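Local coordinates for protein transcriptional regulator (Bacillus subtilis, PDB 1VI0) that represses genes of fatty acid transport and beta-oxidation by binding DNA as a TetR-family homodimer, until long-chain acyl-CoA inhibits that binding, at residues A81-F93 against A180-G192. Residues are numbered along the deposited sequence; the frame is centred on the assembly and turned at random.
Sequences AKEKLALVISKHF and ALSNSVLELLVSG
Ile89 and Leu186 interlock knobs-into-holes where helix 81-93 packs on helix 182-191 in the all-helical C-terminal region of this TetR-family repressor, their directions 136° apart and their axes 9.2 Å apart at closest approach. Ile89 enters among Ser182, Val185, Leu186 and Leu189, its CD1 lying 3.7 Å from Leu186 CA. Leu186 sits among Lys82, Leu85, Ala86 and Ile89; with CG anti to its own N (chi1 172°), its CD2 reaches to 3.7 Å from Ala86 CB. At the margin, the extended chain of Lys82 crosses Leu186 at about a right angle and carries NZ to the syn lone pair of Glu187 OE2, a 2.6 Å salt bridge. Replacing Lys82 by an alanine would probably leave the Glu187 carboxylate without this mate and uncover part of Leu186. Leu189 and Val190 also hydrogen-bond through their backbones to the second subunit, whereas His92, hydrogen-bonded to Tyr128, touches the bound dodecyl-CoA. Toward that ligand end Phe93 has Ile89 CG2 over one face, 3.8 Å above the plane and offset toward the rim, and Val185 CG2 at its edge. Ser182 OG, hydrogen-bonded to Val179 O, approaches the ring obliquely, 3.5 Å from Phe93 CD2.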
loop_
_atom_site.group_PDB
_atom_site.type_symbol
_atom_site.label_atom_id
_atom_site.label_comp_id
_atom_site.label_asym_id
_atom_site.label_seq_id
_atom_site.Cartn_x
_atom_site.Cartn_y
_atom_site.Cartn_z
ATOM N N ALA A 81 5.186 22.557 10.537
ATOM C CA ALA A 81 5.180 21.233 9.889
ATOM C C ALA A 81 3.753 20.685 9.907
ATOM O O ALA A 81 3.306 20.141 8.901
ATOM C CB ALA A 81 6.147 20.331 10.616
ATOM N N LYS A 82 3.029 20.881 11.034
ATOM C CA LYS A 82 1.637 20.387 11.102
ATOM C C LYS A 82 0.769 21.075 10.068
ATOM O O LYS A 82 0.026 20.385 9.377
ATOM C CB LYS A 82 1.095 20.549 12.520
ATOM C CG LYS A 82 -0.401 20.212 12.679
ATOM C CD LYS A 82 -0.845 20.345 14.156
ATOM C CE LYS A 82 -2.321 19.893 14.201
ATOM N NZ LYS A 82 -2.870 20.102 15.565
ATOM N N GLU A 83 0.892 22.392 9.870
ATOM C CA GLU A 83 0.150 23.110 8.833
ATOM C C GLU A 83 0.465 22.635 7.437
ATOM O O GLU A 83 -0.412 22.392 6.565
ATOM C CB GLU A 83 0.475 24.630 8.966
ATOM C CG GLU A 83 -0.242 25.244 10.140
ATOM C CD GLU A 83 0.296 26.623 10.545
ATOM O OE1 GLU A 83 1.420 26.992 10.203
ATOM O OE2 GLU A 83 -0.467 27.309 11.274
ATOM N N LYS A 84 1.761 22.406 7.149
ATOM C CA LYS A 84 2.098 21.823 5.834
ATOM C C LYS A 84 1.512 20.446 5.630
ATOM O O LYS A 84 0.997 20.161 4.547
ATOM C CB LYS A 84 3.620 21.810 5.672
ATOM C CG LYS A 84 4.222 23.233 5.716
ATOM C CD LYS A 84 5.757 23.077 5.681
ATOM C CE LYS A 84 6.475 24.350 6.088
ATOM N NZ LYS A 84 6.253 25.462 5.145
ATOM N N LEU A 85 1.569 19.559 6.626
ATOM C CA LEU A 85 1.017 18.195 6.464
ATOM C C LEU A 85 -0.481 18.243 6.307
ATOM O O LEU A 85 -1.055 17.520 5.498
ATOM C CB LEU A 85 1.421 17.412 7.728
ATOM C CG LEU A 85 2.911 17.028 7.756
ATOM C CD1 LEU A 85 3.172 16.188 9.010
ATOM C CD2 LEU A 85 3.202 16.170 6.511
ATOM N N ALA A 86 -1.102 19.214 7.037
ATOM C CA ALA A 86 -2.553 19.361 6.831
ATOM C C ALA A 86 -2.911 19.639 5.383
ATOM O O ALA A 86 -3.882 19.028 4.841
ATOM C CB ALA A 86 -3.082 20.445 7.750
ATOM N N LEU A 87 -2.150 20.442 4.721
ATOM C CA LEU A 87 -2.330 20.797 3.318
ATOM C C LEU A 87 -2.062 19.586 2.430
ATOM O O LEU A 87 -2.900 19.279 1.546
ATOM C CB LEU A 87 -1.482 21.998 2.961
ATOM C CG LEU A 87 -2.017 22.800 1.747
ATOM C CD1 LEU A 87 -3.534 22.932 1.835
ATOM C CD2 LEU A 87 -1.380 24.182 1.790
ATOM N N VAL A 88 -0.950 18.901 2.685
ATOM C CA VAL A 88 -0.663 17.698 1.922
ATOM C C VAL A 88 -1.805 16.704 2.024
ATOM O O VAL A 88 -2.225 16.221 0.964
ATOM C CB VAL A 88 0.638 16.987 2.439
ATOM C CG1 VAL A 88 0.781 15.696 1.706
ATOM C CG2 VAL A 88 1.819 17.929 2.108
ATOM N N ILE A 89 -2.279 16.381 3.211
ATOM C CA ILE A 89 -3.356 15.394 3.344
ATOM C C ILE A 89 -4.619 15.824 2.595
ATOM O O ILE A 89 -5.246 15.082 1.851
ATOM C CB ILE A 89 -3.631 15.041 4.798
ATOM C CG1 ILE A 89 -2.309 14.546 5.488
ATOM C CG2 ILE A 89 -4.734 14.043 4.961
ATOM C CD1 ILE A 89 -2.422 14.483 6.968
ATOM N N SER A 90 -5.034 17.072 2.890
ATOM C CA SER A 90 -6.291 17.526 2.255
ATOM C C SER A 90 -6.157 17.628 0.748
ATOM O O SER A 90 -7.081 17.197 0.033
ATOM C CB SER A 90 -6.702 18.839 2.915
ATOM O OG SER A 90 -5.874 19.896 2.560
ATOM N N LYS A 91 -4.980 18.020 0.223
ATOM C CA LYS A 91 -4.794 18.113 -1.204
ATOM C C LYS A 91 -4.722 16.717 -1.852
ATOM O O LYS A 91 -5.336 16.551 -2.922
ATOM C CB LYS A 91 -3.683 19.050 -1.611
ATOM C CG LYS A 91 -3.937 20.482 -1.098
ATOM C CD LYS A 91 -4.805 21.225 -2.107
ATOM C CE LYS A 91 -5.958 21.953 -1.435
ATOM N NZ LYS A 91 -7.030 20.993 -0.989
ATOM N N HIS A 92 -4.099 15.797 -1.170
ATOM C CA HIS A 92 -4.017 14.397 -1.688
ATOM C C HIS A 92 -5.437 13.820 -1.797
ATOM O O HIS A 92 -5.891 13.317 -2.829
ATOM C CB HIS A 92 -3.094 13.597 -0.821
ATOM C CG HIS A 92 -2.779 12.178 -1.197
ATOM N ND1 HIS A 92 -1.528 11.596 -1.028
ATOM C CD2 HIS A 92 -3.579 11.206 -1.657
ATOM C CE1 HIS A 92 -1.624 10.303 -1.358
ATOM N NE2 HIS A 92 -2.874 10.043 -1.777
ATOM N N PHE A 93 -6.202 13.914 -0.707
ATOM C CA PHE A 93 -7.571 13.374 -0.649
ATOM C C PHE A 93 -8.467 14.053 -1.685
ATOM O O PHE A 93 -9.150 13.332 -2.426
ATOM C CB PHE A 93 -8.106 13.613 0.795
ATOM C CG PHE A 93 -7.540 12.670 1.821
ATOM C CD1 PHE A 93 -6.623 11.653 1.532
ATOM C CD2 PHE A 93 -8.100 12.667 3.110
ATOM C CE1 PHE A 93 -6.231 10.787 2.517
ATOM C CE2 PHE A 93 -7.687 11.786 4.087
ATOM C CZ PHE A 93 -6.731 10.807 3.776
ATOM N N ALA A 180 -13.321 14.891 4.082
ATOM C CA ALA A 180 -13.766 15.252 5.462
ATOM C C ALA A 180 -12.974 14.572 6.540
ATOM O O ALA A 180 -13.087 14.852 7.765
ATOM C CB ALA A 180 -15.265 14.969 5.551
ATOM N N LEU A 181 -12.216 13.503 6.191
ATOM C CA LEU A 181 -11.411 12.797 7.169
ATOM C C LEU A 181 -9.998 13.410 7.301
ATOM O O LEU A 181 -9.264 12.929 8.198
ATOM C CB LEU A 181 -11.256 11.324 6.804
ATOM C CG LEU A 181 -12.479 10.492 6.522
ATOM C CD1 LEU A 181 -12.218 9.065 6.096
ATOM C CD2 LEU A 181 -13.345 10.496 7.801
ATOM N N SER A 182 -9.666 14.348 6.447
ATOM C CA SER A 182 -8.339 14.985 6.474
ATOM C C SER A 182 -7.823 15.332 7.828
ATOM O O SER A 182 -6.681 14.994 8.271
ATOM C CB SER A 182 -8.341 16.264 5.579
ATOM O OG SER A 182 -8.579 15.902 4.244
ATOM N N ASN A 183 -8.612 16.170 8.595
ATOM C CA ASN A 183 -8.086 16.608 9.882
ATOM C C ASN A 183 -7.861 15.499 10.871
ATOM O O ASN A 183 -6.914 15.520 11.663
ATOM C CB ASN A 183 -9.042 17.658 10.497
ATOM C CG ASN A 183 -8.471 18.364 11.696
ATOM O OD1 ASN A 183 -7.554 19.205 11.506
ATOM N ND2 ASN A 183 -8.965 18.127 12.885
ATOM N N SER A 184 -8.720 14.451 10.912
ATOM C CA SER A 184 -8.590 13.403 11.872
ATOM C C SER A 184 -7.368 12.506 11.565
ATOM O O SER A 184 -6.661 12.129 12.473
ATOM C CB SER A 184 -9.849 12.531 11.980
ATOM O OG SER A 184 -10.870 13.420 12.504
ATOM N N VAL A 185 -7.087 12.464 10.260
ATOM C CA VAL A 185 -5.893 11.682 9.806
ATOM C C VAL A 185 -4.636 12.462 10.254
ATOM O O VAL A 185 -3.780 11.882 10.928
ATOM C CB VAL A 185 -5.922 11.535 8.297
ATOM C CG1 VAL A 185 -4.577 10.865 7.896
ATOM C CG2 VAL A 185 -7.030 10.540 7.884
ATOM N N LEU A 186 -4.653 13.751 9.966
ATOM C CA LEU A 186 -3.571 14.628 10.515
ATOM C C LEU A 186 -3.359 14.450 11.984
ATOM O O LEU A 186 -2.210 14.219 12.468
ATOM C CB LEU A 186 -3.971 16.099 10.214
ATOM C CG LEU A 186 -3.039 17.107 10.890
ATOM C CD1 LEU A 186 -1.645 17.135 10.215
ATOM C CD2 LEU A 186 -3.662 18.490 10.780
ATOM N N GLU A 187 -4.412 14.543 12.862
ATOM C CA GLU A 187 -4.236 14.421 14.287
ATOM C C GLU A 187 -3.682 13.074 14.738
ATOM O O GLU A 187 -2.908 12.996 15.730
ATOM C CB GLU A 187 -5.542 14.809 15.009
ATOM C CG GLU A 187 -5.861 16.314 14.852
ATOM C CD GLU A 187 -4.769 17.188 15.476
ATOM O OE1 GLU A 187 -3.992 16.705 16.315
ATOM O OE2 GLU A 187 -4.721 18.391 15.140
ATOM N N LEU A 188 -4.050 11.996 14.056
ATOM C CA LEU A 188 -3.540 10.673 14.327
ATOM C C LEU A 188 -2.012 10.665 14.049
ATOM O O LEU A 188 -1.308 10.120 14.911
ATOM C CB LEU A 188 -4.184 9.596 13.421
ATOM C CG LEU A 188 -5.633 9.203 13.972
ATOM C CD1 LEU A 188 -6.434 8.551 12.920
ATOM C CD2 LEU A 188 -5.386 8.333 15.203
ATOM N N LEU A 189 -1.550 11.275 12.978
ATOM C CA LEU A 189 -0.103 11.301 12.653
ATOM C C LEU A 189 0.656 12.190 13.640
ATOM O O LEU A 189 1.754 11.827 14.100
ATOM C CB LEU A 189 0.094 11.803 11.212
ATOM C CG LEU A 189 -0.418 10.842 10.088
ATOM C CD1 LEU A 189 -0.467 11.497 8.759
ATOM C CD2 LEU A 189 0.477 9.589 10.077
ATOM N N VAL A 190 0.056 13.293 14.064
ATOM C CA VAL A 190 0.643 14.269 14.954
ATOM C C VAL A 190 0.784 13.763 16.365
ATOM O O VAL A 190 1.851 13.939 16.943
ATOM C CB VAL A 190 -0.094 15.628 14.851
ATOM C CG1 VAL A 190 0.317 16.527 16.014
ATOM C CG2 VAL A 190 0.136 16.262 13.508
ATOM N N SER A 191 -0.210 13.069 16.937
ATOM C CA SER A 191 -0.200 12.657 18.334
ATOM C C SER A 191 -0.272 11.164 18.560
ATOM O O SER A 191 -0.162 10.753 19.741
ATOM C CB SER A 191 -1.377 13.328 19.108
ATOM O OG SER A 191 -1.273 14.746 18.981
ATOM N N GLY A 192 -0.494 10.348 17.564
ATOM C CA GLY A 192 -0.495 8.913 17.655
ATOM C C GLY A 192 -1.721 8.403 18.421
ATOM O O GLY A 192 -2.657 9.198 18.620
#